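Local coordinates for tyrosine recombinase XerH (Helicobacter pylori, PDB 5JK0), which cuts and rejoins DNA at specific sites as a tyrosine recombinase and takes part in chromosome segregation, at residues L24-K27 against C28-L31; S138-D141 against K142-D146. One frame throughout, in Å; residues are numbered along the deposited sequence.

Contact 1 of 2, residues L24-K27 against C28-L31. With nucleotides of chain G.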
loop_
_atom_site.group_PDB
_atom_site.type_symbol
_atom_site.label_atom_id
_atom_site.label_comp_id
_atom_site.label_asym_id
_atom_site.label_seq_id
_atom_site.Cartn_x
_atom_site.Cartn_y
_atom_site.Cartn_z
ATOM N N LEU D 24 8.320 29.165 -13.824
ATOM C CA LEU D 24 7.541 28.840 -15.013
ATOM C C LEU D 24 8.356 29.014 -16.291
ATOM O O LEU D 24 8.139 28.301 -17.271
ATOM C CB LEU D 24 6.275 29.697 -15.073
ATOM C CG LEU D 24 5.202 29.364 -14.033
ATOM C CD1 LEU D 24 4.026 30.321 -14.139
ATOM C CD2 LEU D 24 4.740 27.923 -14.190
ATOM N N ARG D 25 9.294 29.957 -16.284
ATOM C CA ARG D 25 10.167 30.147 -17.436
ATOM C C ARG D 25 11.141 28.985 -17.555
ATOM O O ARG D 25 11.463 28.541 -18.656
ATOM C CB ARG D 25 10.938 31.466 -17.341
ATOM C CG ARG D 25 11.706 31.805 -18.615
ATOM C CD ARG D 25 12.628 32.996 -18.429
ATOM N NE ARG D 25 13.196 33.442 -19.698
ATOM C CZ ARG D 25 14.283 32.920 -20.259
ATOM N NH1 ARG D 25 14.726 33.392 -21.417
ATOM N NH2 ARG D 25 14.926 31.924 -19.665
ATOM N N TYR D 26 11.609 28.498 -16.410
ATOM C CA TYR D 26 12.512 27.355 -16.376
ATOM C C TYR D 26 11.832 26.102 -16.914
ATOM O O TYR D 26 12.441 25.322 -17.647
ATOM C CB TYR D 26 13.015 27.104 -14.954
ATOM C CG TYR D 26 13.584 25.717 -14.756
ATOM C CD1 TYR D 26 14.805 25.362 -15.315
ATOM C CD2 TYR D 26 12.900 24.764 -14.013
ATOM C CE1 TYR D 26 15.328 24.095 -15.141
ATOM C CE2 TYR D 26 13.417 23.495 -13.832
ATOM C CZ TYR D 26 14.631 23.166 -14.397
ATOM O OH TYR D 26 15.150 21.905 -14.221
ATOM N N LYS D 27 10.569 25.915 -16.545
ATOM C CA LYS D 27 9.809 24.759 -17.001
ATOM C C LYS D 27 9.585 24.818 -18.508
ATOM O O LYS D 27 9.584 23.791 -19.179
ATOM C CB LYS D 27 8.469 24.669 -16.270
ATOM C CG LYS D 27 8.593 24.563 -14.758
ATOM C CD LYS D 27 9.473 23.395 -14.343
ATOM C CE LYS D 27 8.831 22.060 -14.686
ATOM N NZ LYS D 27 9.664 20.912 -14.230
ATOM N N CYS D 28 9.410 26.024 -19.037
ATOM C CA CYS D 28 9.206 26.204 -20.471
ATOM C C CYS D 28 10.427 25.765 -21.275
ATOM O O CYS D 28 10.300 25.312 -22.413
ATOM C CB CYS D 28 8.872 27.662 -20.790
ATOM S SG CYS D 28 7.179 28.146 -20.385
ATOM N N THR D 29 11.607 25.896 -20.678
ATOM C CA THR D 29 12.847 25.535 -21.356
ATOM C C THR D 29 13.261 24.096 -21.064
ATOM O O THR D 29 14.018 23.495 -21.827
ATOM C CB THR D 29 13.999 26.479 -20.958
ATOM O OG1 THR D 29 14.244 26.375 -19.549
ATOM C CG2 THR D 29 13.652 27.919 -21.303
ATOM N N SER D 30 12.762 23.542 -19.962
ATOM C CA SER D 30 13.138 22.193 -19.550
ATOM C C SER D 30 12.136 21.139 -20.017
ATOM O O SER D 30 12.520 20.021 -20.359
ATOM C CB SER D 30 13.296 22.125 -18.029
ATOM O OG SER D 30 12.080 22.437 -17.373
ATOM N N LEU D 31 10.853 21.490 -20.026
ATOM C CA LEU D 31 9.825 20.567 -20.500
ATOM C C LEU D 31 9.895 20.430 -22.016
ATOM O O LEU D 31 10.530 21.240 -22.692
ATOM C CB LEU D 31 8.430 21.029 -20.070
ATOM C CG LEU D 31 8.139 20.998 -18.568
ATOM C CD1 LEU D 31 6.743 21.538 -18.276
ATOM C CD2 LEU D 31 8.299 19.590 -18.015
ATOM P P DT G 19 9.246 17.258 -14.272
ATOM O OP1 DT G 19 10.596 17.200 -13.673
ATOM O OP2 DT G 19 8.474 18.521 -14.237
ATOM O "O5'" DT G 19 9.329 16.794 -15.801
ATOM C "C5'" DT G 19 9.974 15.565 -16.133
ATOM C "C4'" DT G 19 9.169 14.777 -17.157
ATOM O "O4'" DT G 19 8.026 14.158 -16.512
ATOM C "C3'" DT G 19 8.612 15.596 -18.327
ATOM O "O3'" DT G 19 8.914 14.951 -19.557
ATOM C "C2'" DT G 19 7.106 15.625 -18.062
ATOM C "C1'" DT G 19 6.900 14.306 -17.339
ATOM N N1 DT G 19 5.678 14.274 -16.487
ATOM C C2 DT G 19 4.723 13.309 -16.713
ATOM O O2 DT G 19 4.821 12.464 -17.585
ATOM N N3 DT G 19 3.642 13.366 -15.874
ATOM C C4 DT G 19 3.423 14.274 -14.854
ATOM O O4 DT G 19 2.417 14.243 -14.154
ATOM C C5 DT G 19 4.463 15.259 -14.670
ATOM C C7 DT G 19 4.336 16.296 -13.594
ATOM C C6 DT G 19 5.528 15.212 -15.486
ATOM P P DT G 20 8.727 15.732 -20.949
ATOM O OP1 DT G 20 9.788 15.255 -21.864
ATOM O OP2 DT G 20 8.606 17.175 -20.649
ATOM O "O5'" DT G 20 7.311 15.221 -21.489
ATOM C "C5'" DT G 20 7.131 13.849 -21.814
ATOM C "C4'" DT G 20 5.666 13.536 -22.066
ATOM O "O4'" DT G 20 4.916 13.693 -20.841
ATOM C "C3'" DT G 20 4.976 14.428 -23.106
ATOM O "O3'" DT G 20 4.569 13.643 -24.225
ATOM C "C2'" DT G 20 3.772 15.030 -22.360
ATOM C "C1'" DT G 20 3.616 14.098 -21.169
ATOM N N1 DT G 20 3.005 14.751 -19.973
ATOM C C2 DT G 20 1.805 14.284 -19.494
ATOM O O2 DT G 20 1.201 13.352 -19.996
ATOM N N3 DT G 20 1.330 14.948 -18.393
ATOM C C4 DT G 20 1.923 16.014 -17.741
ATOM O O4 DT G 20 1.417 16.546 -16.758
ATOM C C5 DT G 20 3.181 16.456 -18.295
ATOM C C7 DT G 20 3.919 17.604 -17.672
ATOM C C6 DT G 20 3.657 15.810 -19.373
#
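The carbonyl oxygen of Tyr-26 accepts three bonds from the last helical turn, plus a weak fourth from Thr-29 N. Thr-29 OG1 gives its hydrogen to Tyr-26 O at 2.8 Å, Ser-30 OG does the same to Tyr-26 O at 2.9 Å, and Ser-30 N adds the main-chain bond. Both hydroxyls stand some 30° out of the carbonyl plane. Each oxygen can fold back because it lies between its own backbone N and carbonyl carbon (both chi1 near +60°). Ser-30 also covers one face of the Tyr-26 ring, its CB 4.2 Å from the ring centroid and 21° off the normal, a CH-pi contact.

On the adjoining side Lys-27 bends at chi2 and chi3, bringing CE to 4.1 Å from Leu-31 CG and NZ to 2.7 Å from OP2 of DT19 of chain G, a hydrogen bond. Leu-31 CD2 packs 3.6 Å from OP2 of DT20 of chain G, the next phosphate of that DNA strand. Behind them, Leu-31 N bonds to Lys-27 O at 2.8 Å, Tyr-76 of helix 74-93 packs on Lys-27, and Leu-46 of helix 39-48 packs on Cys-28. The amine, presumably protonated, is consistent with recognition of the sugar-phosphate backbone, beside which Leu-31 adds van der Waals packing.

Contact 2 of 2, residues S138-D141 against K142-D146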
loop_
_atom_site.group_PDB
_atom_site.type_symbol
_atom_site.label_atom_id
_atom_site.label_comp_id
_atom_site.label_asym_id
_atom_site.label_seq_id
_atom_site.Cartn_x
_atom_site.Cartn_y
_atom_site.Cartn_z
ATOM N N SER D 138 10.908 23.537 -4.362
ATOM C CA SER D 138 12.154 22.813 -4.584
ATOM C C SER D 138 13.073 23.680 -5.432
ATOM O O SER D 138 14.289 23.698 -5.240
ATOM C CB SER D 138 11.904 21.466 -5.266
ATOM O OG SER D 138 13.125 20.808 -5.561
ATOM N N TYR D 139 12.470 24.403 -6.369
ATOM C CA TYR D 139 13.196 25.318 -7.241
ATOM C C TYR D 139 13.742 26.509 -6.458
ATOM O O TYR D 139 14.878 26.933 -6.669
ATOM C CB TYR D 139 12.284 25.796 -8.374
ATOM C CG TYR D 139 12.909 26.816 -9.302
ATOM C CD1 TYR D 139 13.692 26.417 -10.379
ATOM C CD2 TYR D 139 12.704 28.176 -9.106
ATOM C CE1 TYR D 139 14.260 27.348 -11.229
ATOM C CE2 TYR D 139 13.268 29.111 -9.951
ATOM C CZ TYR D 139 14.044 28.693 -11.010
ATOM O OH TYR D 139 14.603 29.628 -11.850
ATOM N N ILE D 140 12.930 27.045 -5.551
ATOM C CA ILE D 140 13.340 28.184 -4.736
ATOM C C ILE D 140 14.501 27.811 -3.812
ATOM O O ILE D 140 15.435 28.592 -3.629
ATOM C CB ILE D 140 12.166 28.728 -3.896
ATOM C CG1 ILE D 140 11.037 29.216 -4.809
ATOM C CG2 ILE D 140 12.630 29.862 -2.996
ATOM C CD1 ILE D 140 9.823 29.735 -4.063
ATOM N N ASP D 141 14.444 26.607 -3.248
ATOM C CA ASP D 141 15.510 26.115 -2.376
ATOM C C ASP D 141 16.844 25.992 -3.108
ATOM O O ASP D 141 17.906 26.062 -2.493
ATOM C CB ASP D 141 15.136 24.755 -1.778
ATOM C CG ASP D 141 14.056 24.855 -0.720
ATOM O OD1 ASP D 141 13.806 25.974 -0.221
ATOM O OD2 ASP D 141 13.460 23.810 -0.381
ATOM N N LYS D 142 16.781 25.806 -4.422
ATOM C CA LYS D 142 17.977 25.552 -5.215
ATOM C C LYS D 142 18.473 26.786 -5.965
ATOM O O LYS D 142 19.534 26.747 -6.587
ATOM C CB LYS D 142 17.716 24.423 -6.215
ATOM C CG LYS D 142 17.387 23.085 -5.576
ATOM C CD LYS D 142 16.874 22.101 -6.612
ATOM C CE LYS D 142 16.424 20.802 -5.965
ATOM N NZ LYS D 142 15.833 19.870 -6.965
ATOM N N GLN D 143 17.711 27.873 -5.912
ATOM C CA GLN D 143 18.063 29.063 -6.682
ATOM C C GLN D 143 18.120 30.340 -5.847
ATOM O O GLN D 143 18.319 31.425 -6.391
ATOM C CB GLN D 143 17.076 29.257 -7.837
ATOM C CG GLN D 143 17.000 28.082 -8.806
ATOM C CD GLN D 143 18.324 27.789 -9.491
ATOM O OE1 GLN D 143 19.162 28.674 -9.659
ATOM N NE2 GLN D 143 18.517 26.536 -9.889
ATOM N N ASN D 144 17.947 30.222 -4.534
ATOM C CA ASN D 144 18.048 31.396 -3.676
ATOM C C ASN D 144 19.334 31.387 -2.856
ATOM O O ASN D 144 19.785 30.335 -2.406
ATOM C CB ASN D 144 16.829 31.506 -2.752
ATOM C CG ASN D 144 16.991 30.723 -1.463
ATOM O OD1 ASN D 144 17.504 31.238 -0.469
ATOM N ND2 ASN D 144 16.544 29.474 -1.470
ATOM N N GLN D 145 19.928 32.566 -2.687
ATOM C CA GLN D 145 21.122 32.727 -1.861
ATOM C C GLN D 145 21.416 34.203 -1.605
ATOM O O GLN D 145 21.072 35.065 -2.415
ATOM C CB GLN D 145 22.336 32.062 -2.515
ATOM C CG GLN D 145 22.829 32.750 -3.773
ATOM C CD GLN D 145 24.098 32.121 -4.314
ATOM O OE1 GLN D 145 24.423 30.978 -3.995
ATOM N NE2 GLN D 145 24.827 32.871 -5.133
ATOM N N ASP D 146 22.050 34.490 -0.472
ATOM C CA ASP D 146 22.409 35.861 -0.131
ATOM C C ASP D 146 23.804 36.207 -0.640
ATOM O O ASP D 146 24.308 35.577 -1.569
ATOM C CB ASP D 146 22.323 36.083 1.385
ATOM C CG ASP D 146 23.066 35.022 2.181
ATOM O OD1 ASP D 146 24.123 34.543 1.719
ATOM O OD2 ASP D 146 22.589 34.669 3.280
HETATM O O HOH W 1 20.195 27.519 -3.383
#
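The contact is the C-terminal turn of helix 123-143 and the chain just beyond it, where the side chain of Asn-144 adds a bond to the main-chain bonding. Asn-144 ND2 donates to Ile-140 O at 2.6 Å with an almost straight N-H...O angle of 176°, and the oxygen lies in the amide plane although the donor sits above the carbonyl plane. A chi1 of 87° turns the amide back over the last turn. Ile-140 O also takes weak bonds from the main-chain nitrogens of Gln-143 and Asn-144, so the amide N-H makes the shortest and straightest of the three bonds to this oxygen. One water bridges the end, donating to Asp-141 O at 2.9 Å and to Asn-144 O at 3.0 Å.

Gln-143 lays CG over a face of the ring of Tyr-139, one turn earlier, 3.8 Å from its centroid and 15° off the normal, in a CH-pi contact. The extended Lys-142 runs back beside Ser-138, where NZ makes a weak bond to Ser-138 OG at 3.2 Å.

The amide oxygen of Asn-144 accepts from Tyr-152 N, while the Asp-141 carboxylate receives Tyr-154 N and Asn-155 N, tying the helix end to the following chain. Trp-19 of helix 12-30 packs against Ile-140, Gln-143 and Asn-144, and Phe-23 meets the Tyr-139 ring edge-to-face.

In the fold
Reading from the N terminus, contact 1 comes first, at the C-terminal end of helix 12-30, and contact 2 follows at the end of helix 123-143. Each is continuous in sequence and encloses no loop; they are in series, neither nested nor crossed. Helices 39-48, 55-68, 74-93 and 107-117 intervene, yet the two centres lie only 16 Å apart, and Tyr-26 CB touches Tyr-139 CE1 at 3.9 Å. Helices 12-30 and 123-143 therefore pack together within the SAM-like integrase domain. Contact 1 carries its helix onto the DNA backbone, whereas beyond contact 2 the chain first folds back on the helix end before running on to the C-terminal catalytic domain.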